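Local coordinates for P43 (Trichuris muris, PDB 6QIX), which is the main protein secreted by this whipworm, binding to matrix and blocking interleukin-13 activity, at residues A[238-243]-A[275-280]; A[243-248]-A[267-272]. All blocks are in the same frame, centred on the assembly; numbering follows the deposited sequence.

Contact 1: residues A[238-243]-A[275-280]; sequences PEKCGF and PTCGDI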
loop_
_atom_site.group_PDB
_atom_site.type_symbol
_atom_site.label_atom_id
_atom_site.label_comp_id
_atom_site.label_asym_id
_atom_site.label_seq_id
_atom_site.Cartn_x
_atom_site.Cartn_y
_atom_site.Cartn_z
ATOM N N PRO A 238 -18.770 -15.512 7.435
ATOM C CA PRO A 238 -19.300 -16.306 6.322
ATOM C C PRO A 238 -18.195 -16.970 5.522
ATOM O O PRO A 238 -17.015 -16.736 5.786
ATOM C CB PRO A 238 -20.039 -15.273 5.473
ATOM C CG PRO A 238 -19.288 -14.022 5.683
ATOM C CD PRO A 238 -18.799 -14.068 7.131
ATOM N N GLU A 239 -18.568 -17.785 4.533
ATOM C CA GLU A 239 -17.582 -18.289 3.595
ATOM C C GLU A 239 -16.865 -17.133 2.881
ATOM O O GLU A 239 -17.418 -16.034 2.690
ATOM C CB GLU A 239 -18.232 -19.194 2.551
ATOM C CG GLU A 239 -18.993 -20.378 3.120
ATOM C CD GLU A 239 -19.660 -21.147 2.017
ATOM O OE1 GLU A 239 -19.366 -22.364 1.871
ATOM O OE2 GLU A 239 -20.466 -20.503 1.287
ATOM N N LYS A 240 -15.655 -17.440 2.416
ATOM C CA LYS A 240 -14.821 -16.507 1.665
ATOM C C LYS A 240 -15.654 -15.773 0.632
ATOM O O LYS A 240 -16.395 -16.393 -0.133
ATOM C CB LYS A 240 -13.676 -17.263 0.978
ATOM C CG LYS A 240 -12.644 -17.781 1.935
ATOM C CD LYS A 240 -11.586 -18.671 1.169
ATOM C CE LYS A 240 -12.134 -20.037 0.876
ATOM N NZ LYS A 240 -11.905 -20.962 2.044
ATOM N N CYS A 241 -15.546 -14.442 0.633
ATOM C CA CYS A 241 -16.420 -13.637 -0.199
ATOM C C CYS A 241 -15.830 -12.250 -0.393
ATOM O O CYS A 241 -14.891 -11.850 0.301
ATOM C CB CYS A 241 -17.813 -13.501 0.440
ATOM S SG CYS A 241 -17.686 -12.827 2.153
ATOM N N GLY A 242 -16.422 -11.504 -1.343
ATOM C CA GLY A 242 -16.203 -10.070 -1.448
ATOM C C GLY A 242 -14.874 -9.620 -2.029
ATOM O O GLY A 242 -14.515 -8.428 -1.888
ATOM N N PHE A 243 -14.134 -10.537 -2.671
ATOM C CA PHE A 243 -12.723 -10.340 -2.966
ATOM C C PHE A 243 -11.919 -9.998 -1.699
ATOM O O PHE A 243 -10.848 -9.368 -1.767
ATOM C CB PHE A 243 -12.530 -9.271 -4.047
ATOM C CG PHE A 243 -13.167 -9.614 -5.377
ATOM C CD1 PHE A 243 -12.490 -10.351 -6.323
ATOM C CD2 PHE A 243 -14.471 -9.231 -5.667
ATOM C CE1 PHE A 243 -13.091 -10.694 -7.521
ATOM C CE2 PHE A 243 -15.058 -9.559 -6.895
ATOM C CZ PHE A 243 -14.351 -10.293 -7.814
ATOM N N PRO A 275 -15.475 -20.863 -5.021
ATOM C CA PRO A 275 -16.755 -20.609 -5.729
ATOM C C PRO A 275 -17.518 -19.387 -5.214
ATOM O O PRO A 275 -18.259 -18.765 -5.993
ATOM C CB PRO A 275 -17.544 -21.913 -5.540
ATOM C CG PRO A 275 -16.710 -22.833 -4.797
ATOM C CD PRO A 275 -15.314 -22.284 -4.631
ATOM N N THR A 276 -17.370 -19.031 -3.933
ATOM C CA THR A 276 -18.031 -17.851 -3.357
ATOM C C THR A 276 -17.117 -16.625 -3.257
ATOM O O THR A 276 -17.580 -15.530 -2.901
ATOM C CB THR A 276 -18.591 -18.154 -1.945
ATOM O OG1 THR A 276 -17.555 -18.605 -1.058
ATOM C CG2 THR A 276 -19.635 -19.200 -1.968
ATOM N N CYS A 277 -15.837 -16.763 -3.615
ATOM C CA CYS A 277 -14.835 -15.748 -3.276
ATOM C C CYS A 277 -15.118 -14.384 -3.896
ATOM O O CYS A 277 -14.682 -13.343 -3.353
ATOM C CB CYS A 277 -13.473 -16.242 -3.749
ATOM S SG CYS A 277 -12.578 -17.241 -2.528
ATOM N N GLY A 278 -15.755 -14.379 -5.071
ATOM C CA GLY A 278 -16.072 -13.185 -5.817
ATOM C C GLY A 278 -17.480 -12.658 -5.650
ATOM O O GLY A 278 -17.810 -11.630 -6.244
ATOM N N ASP A 279 -18.306 -13.335 -4.871
ATOM C CA ASP A 279 -19.646 -12.875 -4.571
ATOM C C ASP A 279 -19.616 -11.850 -3.445
ATOM O O ASP A 279 -18.781 -11.910 -2.540
ATOM C CB ASP A 279 -20.514 -14.018 -4.093
ATOM C CG ASP A 279 -20.708 -15.097 -5.119
ATOM O OD1 ASP A 279 -20.537 -14.793 -6.331
ATOM O OD2 ASP A 279 -21.087 -16.232 -4.699
ATOM N N ILE A 280 -20.589 -10.927 -3.448
ATOM C CA ILE A 280 -20.597 -9.948 -2.371
ATOM C C ILE A 280 -20.825 -10.643 -1.029
ATOM O O ILE A 280 -21.517 -11.674 -0.929
ATOM C CB ILE A 280 -21.664 -8.873 -2.672
ATOM C CG1 ILE A 280 -21.503 -7.651 -1.781
ATOM C CG2 ILE A 280 -23.095 -9.491 -2.644
ATOM C CD1 ILE A 280 -22.101 -6.396 -2.404
#

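Contact 2: residues A[243-248]-A[267-272]; sequences FCSFRV and KSCGKD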
loop_
_atom_site.group_PDB
_atom_site.type_symbol
_atom_site.label_atom_id
_atom_site.label_comp_id
_atom_site.label_asym_id
_atom_site.label_seq_id
_atom_site.Cartn_x
_atom_site.Cartn_y
_atom_site.Cartn_z
ATOM N N PHE A 243 -14.134 -10.537 -2.671
ATOM C CA PHE A 243 -12.723 -10.340 -2.966
ATOM C C PHE A 243 -11.919 -9.998 -1.699
ATOM O O PHE A 243 -10.848 -9.368 -1.767
ATOM C CB PHE A 243 -12.530 -9.271 -4.047
ATOM C CG PHE A 243 -13.167 -9.614 -5.377
ATOM C CD1 PHE A 243 -12.490 -10.351 -6.323
ATOM C CD2 PHE A 243 -14.471 -9.231 -5.667
ATOM C CE1 PHE A 243 -13.091 -10.694 -7.521
ATOM C CE2 PHE A 243 -15.058 -9.559 -6.895
ATOM C CZ PHE A 243 -14.351 -10.293 -7.814
ATOM N N CYS A 244 -12.397 -10.446 -0.535
ATOM C CA CYS A 244 -11.756 -10.216 0.763
ATOM C C CYS A 244 -10.715 -11.288 1.102
ATOM O O CYS A 244 -9.703 -10.986 1.764
ATOM C CB CYS A 244 -12.843 -10.131 1.867
ATOM S SG CYS A 244 -13.880 -8.663 1.687
ATOM N N SER A 245 -10.948 -12.530 0.671
ATOM C CA SER A 245 -9.919 -13.579 0.781
ATOM C C SER A 245 -8.764 -13.273 -0.165
ATOM O O SER A 245 -8.940 -12.684 -1.221
ATOM C CB SER A 245 -10.539 -14.946 0.474
ATOM O OG SER A 245 -9.622 -15.982 0.741
ATOM N N PHE A 246 -7.549 -13.661 0.234
ATOM C CA PHE A 246 -6.355 -13.251 -0.502
ATOM C C PHE A 246 -5.238 -14.240 -0.263
ATOM O O PHE A 246 -5.196 -14.924 0.764
ATOM C CB PHE A 246 -5.864 -11.838 -0.097
ATOM C CG PHE A 246 -5.449 -11.738 1.339
ATOM C CD1 PHE A 246 -4.123 -11.734 1.670
ATOM C CD2 PHE A 246 -6.380 -11.668 2.349
ATOM C CE1 PHE A 246 -3.718 -11.648 2.982
ATOM C CE2 PHE A 246 -5.968 -11.589 3.660
ATOM C CZ PHE A 246 -4.608 -11.608 3.969
ATOM N N ARG A 247 -4.340 -14.276 -1.232
ATOM C CA ARG A 247 -3.089 -15.024 -1.173
ATOM C C ARG A 247 -1.935 -14.090 -0.859
ATOM O O ARG A 247 -1.966 -12.905 -1.189
ATOM C CB ARG A 247 -2.817 -15.729 -2.498
ATOM C CG ARG A 247 -4.000 -16.536 -3.033
ATOM C CD ARG A 247 -3.695 -16.994 -4.479
ATOM N NE ARG A 247 -4.787 -17.757 -5.096
ATOM C CZ ARG A 247 -5.039 -19.059 -4.914
ATOM N NH1 ARG A 247 -4.283 -19.764 -4.138
ATOM N NH2 ARG A 247 -6.081 -19.649 -5.521
ATOM N N VAL A 248 -0.892 -14.659 -0.266
ATOM C CA VAL A 248 0.336 -13.919 0.017
ATOM C C VAL A 248 1.532 -14.596 -0.647
ATOM O O VAL A 248 1.596 -15.821 -0.819
ATOM C CB VAL A 248 0.593 -13.753 1.527
ATOM C CG1 VAL A 248 -0.561 -12.961 2.266
ATOM C CG2 VAL A 248 0.752 -15.097 2.172
ATOM N N LYS A 267 -2.529 -11.021 -3.363
ATOM C CA LYS A 267 -3.360 -11.224 -4.536
ATOM C C LYS A 267 -4.732 -11.675 -4.057
ATOM O O LYS A 267 -4.863 -12.759 -3.468
ATOM C CB LYS A 267 -2.710 -12.253 -5.482
ATOM C CG LYS A 267 -3.510 -12.528 -6.768
ATOM C CD LYS A 267 -2.650 -13.308 -7.792
ATOM C CE LYS A 267 -3.442 -13.683 -8.973
ATOM N NZ LYS A 267 -4.021 -15.019 -8.827
ATOM N N SER A 268 -5.768 -10.867 -4.351
ATOM C CA SER A 268 -7.117 -11.194 -3.903
ATOM C C SER A 268 -7.633 -12.449 -4.604
ATOM O O SER A 268 -7.208 -12.795 -5.711
ATOM C CB SER A 268 -8.094 -10.059 -4.207
ATOM O OG SER A 268 -7.603 -8.891 -3.620
ATOM N N CYS A 269 -8.571 -13.113 -3.955
ATOM C CA CYS A 269 -9.182 -14.303 -4.540
ATOM C C CYS A 269 -10.554 -13.975 -5.076
ATOM O O CYS A 269 -11.355 -13.347 -4.378
ATOM C CB CYS A 269 -9.288 -15.422 -3.516
ATOM S SG CYS A 269 -7.607 -16.009 -3.041
ATOM N N GLY A 270 -10.831 -14.434 -6.287
ATOM C CA GLY A 270 -12.158 -14.304 -6.885
ATOM C C GLY A 270 -12.792 -15.613 -7.289
ATOM O O GLY A 270 -12.457 -16.693 -6.758
ATOM N N LYS A 271 -13.725 -15.504 -8.248
ATOM C CA LYS A 271 -14.574 -16.642 -8.559
ATOM C C LYS A 271 -13.805 -17.814 -9.169
ATOM O O LYS A 271 -14.326 -18.939 -9.157
ATOM C CB LYS A 271 -15.721 -16.203 -9.480
ATOM C CG LYS A 271 -15.314 -15.980 -10.922
ATOM C CD LYS A 271 -16.490 -15.415 -11.739
ATOM C CE LYS A 271 -16.166 -15.356 -13.184
ATOM N NZ LYS A 271 -17.364 -14.926 -13.978
ATOM N N ASP A 272 -12.598 -17.605 -9.689
ATOM C CA ASP A 272 -11.826 -18.740 -10.193
ATOM C C ASP A 272 -10.932 -19.334 -9.110
ATOM O O ASP A 272 -10.240 -20.331 -9.362
ATOM C CB ASP A 272 -10.989 -18.335 -11.419
ATOM C CG ASP A 272 -11.846 -18.050 -12.659
ATOM O OD1 ASP A 272 -13.002 -18.525 -12.757
ATOM O OD2 ASP A 272 -11.398 -17.271 -13.527
HETATM O O HOH W 1 -9.018 -7.566 -1.898
HETATM O O HOH W 2 -12.381 -13.500 -1.723
HETATM O O HOH W 3 -6.034 -15.268 -6.711
#

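Contact 1: residues A[238-243]-A[275-280]
Two disulfide-rich loops meet here: 238-243, just before strand 246-252, lies against the type I beta turn Thr276 to Asp279, which leads into strand 281-284. The turn is closed by its own bond, Asp279 N to Thr276 O at 3.0 Å, and its carbonyls serve as acceptors for the other loop. The amides of Gly242 and Phe243 follow each other in sequence and reach different ones. Gly242 N donates to Asp279 O at 2.7 Å in a bent bond, 140° at the hydrogen, whereas Phe243 N meets Cys277 O at 2.9 Å in a straighter bond, nearly along the C=O axis. Gly242 and Phe243 both have positive phi, and it is in this part of the loop that the two amides turn to different acceptors. At the other end the direction reverses: Thr276 OG1 donates to Lys240 O at 2.7 Å, lying in the plane of that carbonyl. The hydroxyl is placed there by chi1 of 57°, which sets OG1 between the backbone N and the carbonyl carbon and leaves CG2 beside Glu239 OE2. Gly278 CA sits over one face of the Phe243 ring, offset toward its rim and 4.0 Å from the centroid, a CH-pi contact; Tyr347 also stacks with this ring. Lys240 CB packs on Cys277 SG at 3.7 Å. That sulfur is bonded to Cys274, just before Pro275, while Cys241 is bonded to Cys281, just past Ile280, which joins the two loops covalently. The three cross-loop hydrogen bonds all use backbone carbonyl acceptors, which ties the pairing chiefly to the main chain.

Contact 2: residues A[243-248]-A[267-272]
Arg247 and Lys267 form an antiparallel hydrogen-bonded pair in the hairpin of strands 246-252 and 262-268, their side chains on the same sheet face. Arg247 N donates to Lys267 O at 2.8 Å almost straight (177°), and Lys267 N returns a bond to Arg247 O at 2.9 Å. Beyond the non-hydrogen-bonded pair Phe246 and Ser268, Cys269 N continues the pairing to Ser245 O at 2.8 Å. Along Arg247, CB lies 3.7 Å from Lys267 O. With CG anti to the carbonyl carbon (chi1 -50°), CG comes 3.6 Å from Cys269 SG, a sulfur bonded to Cys200. The chain then runs extended to NE, which also lies near Cys269 SG and donates to a water at 3.2 Å lying in plane at the guanidinium edge. Lys267 NZ donates to the same water at 2.9 Å, and the water donates to Ser268 O. At the tip, NH2 makes a salt bridge with Asp273 and NH1 is hydrogen-bonded to Ser198 O. CE1 of Phe243 touches Gly270 CA at 3.8 Å. The shared water accepts from two like-charged groups, which probably eases their repulsion, while the carboxylate of Asp273 would offset the guanidinium charge.

How the contacts relate
Phe243 belongs to both contacts, whose centres lie about 9 Å apart. In sequence, contact 2 falls within the span bounded by contact 1. They pack directly: Cys277 CB approaches Gly270 O at 3.2 Å, and Lys240 CD reaches Ser245 OG at 3.4 Å. The disulfides of contact 1 stay local, whereas Cys244 of contact 2 is bonded to Cys344 in strand 339-344, on which Ile280 of contact 1 rests. A bound calcium ion is about 5 Å from the Lys267 side chain but about 11 Å from that of Cys277, so it lies nearer contact 2.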